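Local atomic coordinates of probable hydrolase (Pseudomonas aeruginosa, PDB entry 3OM8), a protein that probably acts as a hydrolase of the alpha/beta-hydrolase fold, perhaps on an enol-lactone such as that of 3-oxoadipate. Residues S16-L21 with H64-V69; V92-F97 with R117-V122; L110-P115 with A205-P210. One frame throughout, in Å; residues are numbered along the deposited sequence.

Contact 1 (S16-L21 with H64-V69); sequences SLAYRL and HGASSV
The hydroxyl oxygen of S67 is held by two partners: it accepts the amide of A18, with A18 N 2.7 Å from S67 OG, and it also bonds to the backbone carbonyl of D60. The contact ties strand 16-22 of the alpha/beta-hydrolase sheet to the loop that leaves strand 55-59, its neighbour in that sheet. A serine suits this spot because one small hydroxyl can accept an amide of strand 16-22 while bonding to the carbonyl of D60, just past the end of strand 55-59. With chi1 at -73°, S67 OG lies anti to its own carbonyl carbon and beside L17, 3.2 Å from L17 CA and 3.7 Å from L17 CD2.

One residue on, S68 pairs twice with S16. S68 N donates to S16 O at 2.8 Å, and S16 N donates almost straight to S68 OG, also at 2.8 Å. The S68 side chain thus takes the part that a backbone carbonyl would play in an antiparallel pair; with chi1 at 63°, OG sits between the backbone N and the carbonyl carbon, which brings S68 OG to S16 N.

The loop is brought round by a type II' turn from H64 to S67, closed by S67 N bonding to H64 O. G65 fills its second position, where the positive phi is easy for a residue without a side chain. A66, whose amide bonds to the D60 carboxylate, is held close to the strand. Methyl meets methyl there, A18 CB lying 3.5 Å from A66 CB and 3.4 Å from A66 O.

Contact 2 (V92-F97 with R117-V122); sequences VRRAHF and RIERLV
The amide of A95 donates to R117 O, and A95 O in turn receives E119 N at 2.8 Å, two of the backbone hydrogen bonds that pair these segments in parallel. Further on, F97 N bonds to R120 O, and F97 O receives V122 N at 2.9 Å. Between the two pairs the register slips by one residue, a beta bulge at E119 and R120. The bulge turns the amide of R120 toward a side chain instead of a carbonyl: H96 ND1 accepts R120 N at 2.9 Å in the plane of its ring. Histidine suits the place because its ring nitrogen can accept, and E119 CB packs 3.2 Å from H96 ND1.

Helix 102-113 connects the two parallel strands, a beta-alpha-beta crossover of the alpha/beta-hydrolase fold. Apolar contacts lie on the face toward that helix. F97 CD2 lies 3.8 Å from L121 CD1, the two side chains running side by side, and I118 CD1 reaches F97 CB. From the helix, F97 meets V106 and L110, I118 meets L110, and L121 meets A111.

Charged groups lie toward the V92-R94 end. R117, bent at chi2 (-61°) and chi3 (-60°), curls back: NE bonds to R93 O from above the carbonyl plane, and NH2 bonds to V92 O at 2.9 Å and forms a salt bridge to the D88 carboxylate, which probably offsets the charge. R94 NH2 lies 3.6 Å from E119 OE1, a long salt bridge of charges alone, with no N-H pointing at the oxygen. I118 O, 3.1 Å above the R94 guanidinium and offset toward its rim, is hydrogen-bonded by R209 NE, not by R94.

Contact 3 (L110-P115 with A205-P210); sequences LALHAP and ARIERP
R206 opens the contact at its exposed end, R206 CB lying 4.2 Å from L112 CD2. I207 follows and makes the main apolar contact. With CG1 anti to the carbonyl carbon (chi1 -70°), I207 CG1 comes within 3.8 Å of L112 CD2, the two side chains crossing at about a right angle. I207 CG1 and CD1 lie 4.0 Å from A111 CB, and CG2 on the other branch lies 4.1 Å away. A beta-branched apolar side chain suits the place because both branches can meet the small A111 while CG1 meets L112.

E208 turns back toward the helix end. Its chain bends at chi2 (78°), which turns CD, and E208 OE2 touches P115 CB, 3.7 Å away, just past the helix. The same carboxylate makes a salt bridge to the next residue, R209 NH2 to E208 OE2 at 3.4 Å, weak as a hydrogen bond; the E208 carboxylate carbon lies at the edge of the guanidinium, in its plane. R209 is itself bent at chi2 and chi3; R209 CD passes 3.9 Å from P115 O, and P210 CD covers the centre of one guanidinium face. The firmer bond of this arginine goes from NE to the backbone carbonyl of I118, which suits a long side chain able to span from loop to strand.

The segment thus lies against the end of helix 102-113, whose L110 faces V83 and L84 of helix 76-90 and whose A111 also touches L121, while P210 hydrogen-bonds with L121 as the chain enters strand 211-216.

In the fold
Contacts 2 and 3 touch and share elements: helix 102-113 joins the two strands of contact 2, and its end meets the loop of contact 3. R209 and P210 of contact 3 reach I118 and L121 of contact 2. Contact 1 stands apart, about 20 Å from contact 2 between centres, though both reach the same sheet. All three are partly buried, contact 2 having the most buried residues. Contact 1 depends on serine hydroxyls completing backbone bonds, contact 2 on strand pairing with an apolar face and a charged end, and contact 3, its R206 and E208 exposed, on apolar packing round I207 plus contacts of E208 and R209 with P115, without hydrogen bonds between its segments.

Contact 1 (S16-L21 with H64-V69)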
# COMPACT_ATOMS: atom_id res chain seq x y z
N SER B 16 6.34 -27.07 -27.21
CA SER B 16 5.14 -26.51 -27.81
C SER B 16 4.37 -25.72 -26.75
O SER B 16 4.03 -26.26 -25.70
CB SER B 16 4.26 -27.62 -28.38
OG SER B 16 3.09 -27.11 -28.99
N LEU B 17 4.12 -24.44 -27.02
CA LEU B 17 3.37 -23.57 -26.10
C LEU B 17 1.96 -23.30 -26.60
O LEU B 17 1.77 -22.86 -27.73
CB LEU B 17 4.09 -22.24 -25.89
CG LEU B 17 5.47 -22.31 -25.24
CD1 LEU B 17 6.05 -20.91 -25.10
CD2 LEU B 17 5.38 -23.00 -23.90
N ALA B 18 0.97 -23.57 -25.76
CA ALA B 18 -0.42 -23.33 -26.12
C ALA B 18 -0.77 -21.88 -25.78
O ALA B 18 -0.42 -21.39 -24.71
CB ALA B 18 -1.32 -24.27 -25.37
N TYR B 19 -1.46 -21.20 -26.69
CA TYR B 19 -1.86 -19.83 -26.44
C TYR B 19 -3.16 -19.47 -27.15
O TYR B 19 -3.59 -20.18 -28.06
CB TYR B 19 -0.73 -18.87 -26.83
CG TYR B 19 -0.49 -18.74 -28.32
CD1 TYR B 19 -0.99 -17.66 -29.04
CD2 TYR B 19 0.26 -19.68 -29.00
CE1 TYR B 19 -0.76 -17.53 -30.40
CE2 TYR B 19 0.49 -19.56 -30.37
CZ TYR B 19 -0.02 -18.49 -31.06
OH TYR B 19 0.22 -18.37 -32.41
N ARG B 20 -3.78 -18.37 -26.72
CA ARG B 20 -4.96 -17.83 -27.39
C ARG B 20 -5.10 -16.32 -27.22
O ARG B 20 -4.68 -15.75 -26.21
CB ARG B 20 -6.25 -18.54 -26.95
CG ARG B 20 -6.73 -18.23 -25.53
CD ARG B 20 -8.07 -18.91 -25.25
NE ARG B 20 -9.20 -18.12 -25.73
CZ ARG B 20 -9.77 -18.25 -26.92
NH1 ARG B 20 -9.32 -19.14 -27.79
NH2 ARG B 20 -10.80 -17.47 -27.26
N LEU B 21 -5.68 -15.68 -28.23
CA LEU B 21 -5.97 -14.25 -28.18
C LEU B 21 -7.46 -14.00 -28.04
O LEU B 21 -8.29 -14.69 -28.65
CB LEU B 21 -5.41 -13.55 -29.42
CG LEU B 21 -3.89 -13.66 -29.49
CD1 LEU B 21 -3.43 -14.11 -30.86
CD2 LEU B 21 -3.24 -12.35 -29.10
N HIS B 64 3.19 -26.52 -18.36
CA HIS B 64 1.86 -26.36 -17.77
C HIS B 64 0.69 -26.56 -18.73
O HIS B 64 0.81 -26.36 -19.95
CB HIS B 64 1.71 -24.95 -17.17
CG HIS B 64 2.49 -24.74 -15.91
ND1 HIS B 64 3.82 -24.37 -15.91
CD2 HIS B 64 2.12 -24.81 -14.61
CE1 HIS B 64 4.24 -24.24 -14.66
NE2 HIS B 64 3.22 -24.50 -13.85
N GLY B 65 -0.46 -26.92 -18.16
CA GLY B 65 -1.71 -27.00 -18.88
C GLY B 65 -1.65 -27.63 -20.26
O GLY B 65 -1.39 -28.82 -20.40
N ALA B 66 -1.89 -26.82 -21.29
CA ALA B 66 -2.02 -27.32 -22.65
C ALA B 66 -0.71 -27.21 -23.40
O ALA B 66 -0.64 -27.55 -24.57
CB ALA B 66 -3.11 -26.58 -23.39
N SER B 67 0.31 -26.72 -22.72
CA SER B 67 1.64 -26.69 -23.31
C SER B 67 2.37 -28.01 -23.04
O SER B 67 1.93 -28.81 -22.21
CB SER B 67 2.44 -25.50 -22.76
OG SER B 67 1.96 -24.28 -23.32
N SER B 68 3.47 -28.25 -23.75
CA SER B 68 4.24 -29.48 -23.58
C SER B 68 5.13 -29.34 -22.35
O SER B 68 5.27 -28.24 -21.82
CB SER B 68 5.06 -29.80 -24.83
OG SER B 68 6.03 -28.81 -25.10
N VAL B 69 5.73 -30.43 -21.90
CA VAL B 69 6.45 -30.44 -20.64
C VAL B 69 7.89 -30.89 -20.80
O VAL B 69 8.19 -32.08 -20.66
CB VAL B 69 5.77 -31.40 -19.63
CG1 VAL B 69 6.46 -31.33 -18.28
CG2 VAL B 69 4.27 -31.08 -19.49

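Contact 2 (V92-F97 with R117-V122)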
# COMPACT_ATOMS: atom_id res chain seq x y z
N VAL B 92 4.15 -8.86 -32.99
CA VAL B 92 3.91 -7.72 -32.12
C VAL B 92 5.24 -7.16 -31.62
O VAL B 92 6.01 -7.85 -30.96
CB VAL B 92 3.00 -8.09 -30.94
CG1 VAL B 92 2.91 -6.93 -29.95
CG2 VAL B 92 1.61 -8.44 -31.44
N ARG B 93 5.50 -5.89 -31.94
CA ARG B 93 6.73 -5.24 -31.51
C ARG B 93 6.74 -5.03 -30.00
O ARG B 93 7.79 -5.11 -29.36
CB ARG B 93 6.91 -3.90 -32.24
CG ARG B 93 8.20 -3.19 -31.88
CD ARG B 93 9.37 -4.15 -32.02
NE ARG B 93 10.64 -3.58 -31.56
CZ ARG B 93 11.77 -4.27 -31.45
NH1 ARG B 93 11.79 -5.57 -31.77
NH2 ARG B 93 12.87 -3.68 -31.02
N ARG B 94 5.58 -4.77 -29.42
CA ARG B 94 5.52 -4.29 -28.05
C ARG B 94 4.14 -4.47 -27.42
O ARG B 94 3.12 -4.27 -28.07
CB ARG B 94 5.95 -2.82 -28.01
CG ARG B 94 6.07 -2.23 -26.63
CD ARG B 94 6.56 -0.78 -26.69
NE ARG B 94 7.86 -0.67 -26.03
CZ ARG B 94 8.25 0.39 -25.33
NH1 ARG B 94 9.45 0.39 -24.75
NH2 ARG B 94 7.44 1.44 -25.21
N ALA B 95 4.12 -4.86 -26.16
CA ALA B 95 2.87 -5.20 -25.50
C ALA B 95 2.91 -4.78 -24.04
O ALA B 95 3.99 -4.60 -23.47
CB ALA B 95 2.62 -6.70 -25.59
N HIS B 96 1.74 -4.63 -23.44
CA HIS B 96 1.68 -4.51 -21.99
C HIS B 96 1.81 -5.92 -21.44
O HIS B 96 1.40 -6.88 -22.08
CB HIS B 96 0.34 -3.91 -21.54
CG HIS B 96 0.15 -2.49 -21.96
ND1 HIS B 96 1.01 -1.48 -21.58
CD2 HIS B 96 -0.81 -1.90 -22.70
CE1 HIS B 96 0.59 -0.33 -22.08
NE2 HIS B 96 -0.52 -0.56 -22.76
N PHE B 97 2.37 -6.04 -20.24
CA PHE B 97 2.56 -7.33 -19.63
C PHE B 97 2.01 -7.35 -18.22
O PHE B 97 2.36 -6.50 -17.41
CB PHE B 97 4.05 -7.69 -19.60
CG PHE B 97 4.33 -9.11 -19.14
CD1 PHE B 97 4.45 -10.14 -20.06
CD2 PHE B 97 4.46 -9.41 -17.79
CE1 PHE B 97 4.70 -11.44 -19.63
CE2 PHE B 97 4.71 -10.70 -17.36
CZ PHE B 97 4.83 -11.71 -18.28
N ARG B 117 10.42 -4.45 -25.74
CA ARG B 117 9.24 -5.25 -26.09
C ARG B 117 8.07 -5.01 -25.13
O ARG B 117 6.96 -5.48 -25.37
CB ARG B 117 9.58 -6.75 -26.09
CG ARG B 117 10.81 -7.17 -26.91
CD ARG B 117 10.67 -6.86 -28.39
NE ARG B 117 9.53 -7.52 -29.02
CZ ARG B 117 9.59 -8.68 -29.65
NH1 ARG B 117 10.75 -9.33 -29.74
NH2 ARG B 117 8.50 -9.20 -30.19
N ILE B 118 8.34 -4.27 -24.05
CA ILE B 118 7.34 -4.04 -23.00
C ILE B 118 6.86 -2.58 -22.92
O ILE B 118 7.67 -1.65 -22.86
CB ILE B 118 7.87 -4.44 -21.60
CG1 ILE B 118 8.33 -5.89 -21.56
CG2 ILE B 118 6.81 -4.18 -20.54
CD1 ILE B 118 7.24 -6.91 -21.85
N GLU B 119 5.55 -2.39 -22.92
CA GLU B 119 4.97 -1.06 -22.72
C GLU B 119 4.86 -0.81 -21.22
O GLU B 119 5.82 -0.38 -20.59
CB GLU B 119 3.58 -0.97 -23.37
CG GLU B 119 3.47 0.04 -24.51
CD GLU B 119 3.45 1.47 -24.01
OE1 GLU B 119 4.40 1.87 -23.31
OE2 GLU B 119 2.49 2.20 -24.33
N ARG B 120 3.69 -1.10 -20.66
CA ARG B 120 3.51 -0.98 -19.22
C ARG B 120 3.53 -2.34 -18.52
O ARG B 120 3.12 -3.36 -19.09
CB ARG B 120 2.24 -0.20 -18.89
CG ARG B 120 2.31 1.24 -19.41
CD ARG B 120 1.12 2.10 -18.99
NE ARG B 120 1.10 3.33 -19.78
CZ ARG B 120 0.16 4.27 -19.68
NH1 ARG B 120 0.24 5.34 -20.45
NH2 ARG B 120 -0.85 4.15 -18.83
N LEU B 121 4.03 -2.36 -17.29
CA LEU B 121 4.27 -3.61 -16.58
C LEU B 121 3.46 -3.69 -15.29
O LEU B 121 3.53 -2.80 -14.44
CB LEU B 121 5.76 -3.76 -16.30
CG LEU B 121 6.29 -4.98 -15.56
CD1 LEU B 121 6.17 -6.27 -16.43
CD2 LEU B 121 7.75 -4.72 -15.16
N VAL B 122 2.68 -4.75 -15.16
CA VAL B 122 1.98 -5.06 -13.91
C VAL B 122 2.54 -6.34 -13.30
O VAL B 122 2.72 -7.35 -13.99
CB VAL B 122 0.47 -5.19 -14.11
CG1 VAL B 122 -0.24 -5.31 -12.76
CG2 VAL B 122 -0.07 -3.97 -14.89

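Contact 3 (L110-P115 with A205-P210)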
# COMPACT_ATOMS: atom_id res chain seq x y z
N LEU B 110 11.65 -9.75 -18.36
CA LEU B 110 11.42 -9.09 -19.64
C LEU B 110 11.79 -7.60 -19.55
O LEU B 110 12.38 -7.04 -20.48
CB LEU B 110 9.98 -9.26 -20.09
CG LEU B 110 9.60 -10.70 -20.42
CD1 LEU B 110 8.09 -10.89 -20.46
CD2 LEU B 110 10.23 -11.11 -21.74
N ALA B 111 11.45 -6.96 -18.44
CA ALA B 111 11.73 -5.54 -18.27
C ALA B 111 13.23 -5.31 -18.21
O ALA B 111 13.73 -4.27 -18.63
CB ALA B 111 11.06 -4.99 -17.03
N LEU B 112 13.96 -6.29 -17.68
CA LEU B 112 15.41 -6.17 -17.57
C LEU B 112 16.14 -6.50 -18.87
O LEU B 112 17.13 -5.86 -19.21
CB LEU B 112 15.93 -7.05 -16.43
CG LEU B 112 15.65 -6.54 -15.02
CD1 LEU B 112 15.90 -7.63 -14.00
CD2 LEU B 112 16.51 -5.32 -14.72
N HIS B 113 15.63 -7.48 -19.61
CA HIS B 113 16.40 -8.03 -20.73
C HIS B 113 15.82 -7.72 -22.10
O HIS B 113 16.53 -7.78 -23.11
CB HIS B 113 16.62 -9.53 -20.53
CG HIS B 113 17.43 -9.86 -19.32
ND1 HIS B 113 16.87 -10.25 -18.13
CD2 HIS B 113 18.77 -9.80 -19.10
CE1 HIS B 113 17.82 -10.44 -17.23
NE2 HIS B 113 18.98 -10.18 -17.80
N ALA B 114 14.54 -7.39 -22.14
CA ALA B 114 13.89 -7.03 -23.40
C ALA B 114 12.92 -5.84 -23.22
O ALA B 114 11.76 -5.90 -23.66
CB ALA B 114 13.18 -8.23 -23.99
N PRO B 115 13.39 -4.75 -22.59
CA PRO B 115 12.52 -3.63 -22.24
C PRO B 115 11.80 -3.08 -23.46
O PRO B 115 10.63 -2.69 -23.36
CB PRO B 115 13.50 -2.58 -21.68
CG PRO B 115 14.84 -2.99 -22.17
CD PRO B 115 14.81 -4.48 -22.29
N ALA B 205 16.58 -1.56 -9.89
CA ALA B 205 16.81 -0.12 -10.09
C ALA B 205 17.04 0.25 -11.56
O ALA B 205 16.98 1.41 -11.92
CB ALA B 205 17.98 0.36 -9.23
N ARG B 206 17.29 -0.75 -12.40
CA ARG B 206 17.57 -0.51 -13.81
C ARG B 206 16.30 -0.41 -14.65
O ARG B 206 16.31 0.16 -15.73
CB ARG B 206 18.46 -1.61 -14.39
CG ARG B 206 19.84 -1.71 -13.77
CD ARG B 206 20.53 -3.01 -14.17
NE ARG B 206 21.74 -3.24 -13.38
CZ ARG B 206 22.36 -4.41 -13.27
NH1 ARG B 206 23.46 -4.51 -12.52
NH2 ARG B 206 21.88 -5.48 -13.89
N ILE B 207 15.21 -0.98 -14.15
CA ILE B 207 13.96 -1.00 -14.89
C ILE B 207 13.44 0.42 -15.15
O ILE B 207 13.38 1.25 -14.24
CB ILE B 207 12.90 -1.83 -14.16
CG1 ILE B 207 13.28 -3.31 -14.21
CG2 ILE B 207 11.51 -1.61 -14.76
CD1 ILE B 207 12.42 -4.20 -13.37
N GLU B 208 13.07 0.69 -16.40
CA GLU B 208 12.55 2.00 -16.79
C GLU B 208 11.18 1.92 -17.46
O GLU B 208 10.75 2.86 -18.12
CB GLU B 208 13.54 2.75 -17.68
CG GLU B 208 14.20 1.93 -18.78
CD GLU B 208 13.30 1.70 -19.99
OE1 GLU B 208 13.28 2.56 -20.90
OE2 GLU B 208 12.61 0.66 -20.04
N ARG B 209 10.49 0.79 -17.30
CA ARG B 209 9.10 0.68 -17.73
C ARG B 209 8.19 1.14 -16.58
O ARG B 209 8.49 0.91 -15.40
CB ARG B 209 8.73 -0.76 -18.13
CG ARG B 209 9.64 -1.41 -19.19
CD ARG B 209 10.06 -0.43 -20.27
NE ARG B 209 8.92 0.14 -20.95
CZ ARG B 209 8.82 1.41 -21.35
NH1 ARG B 209 7.72 1.81 -21.96
NH2 ARG B 209 9.81 2.27 -21.15
N PRO B 210 7.06 1.79 -16.92
CA PRO B 210 6.10 2.13 -15.87
C PRO B 210 5.61 0.85 -15.23
O PRO B 210 5.17 -0.05 -15.93
CB PRO B 210 4.96 2.79 -16.63
CG PRO B 210 5.60 3.31 -17.89
CD PRO B 210 6.64 2.28 -18.24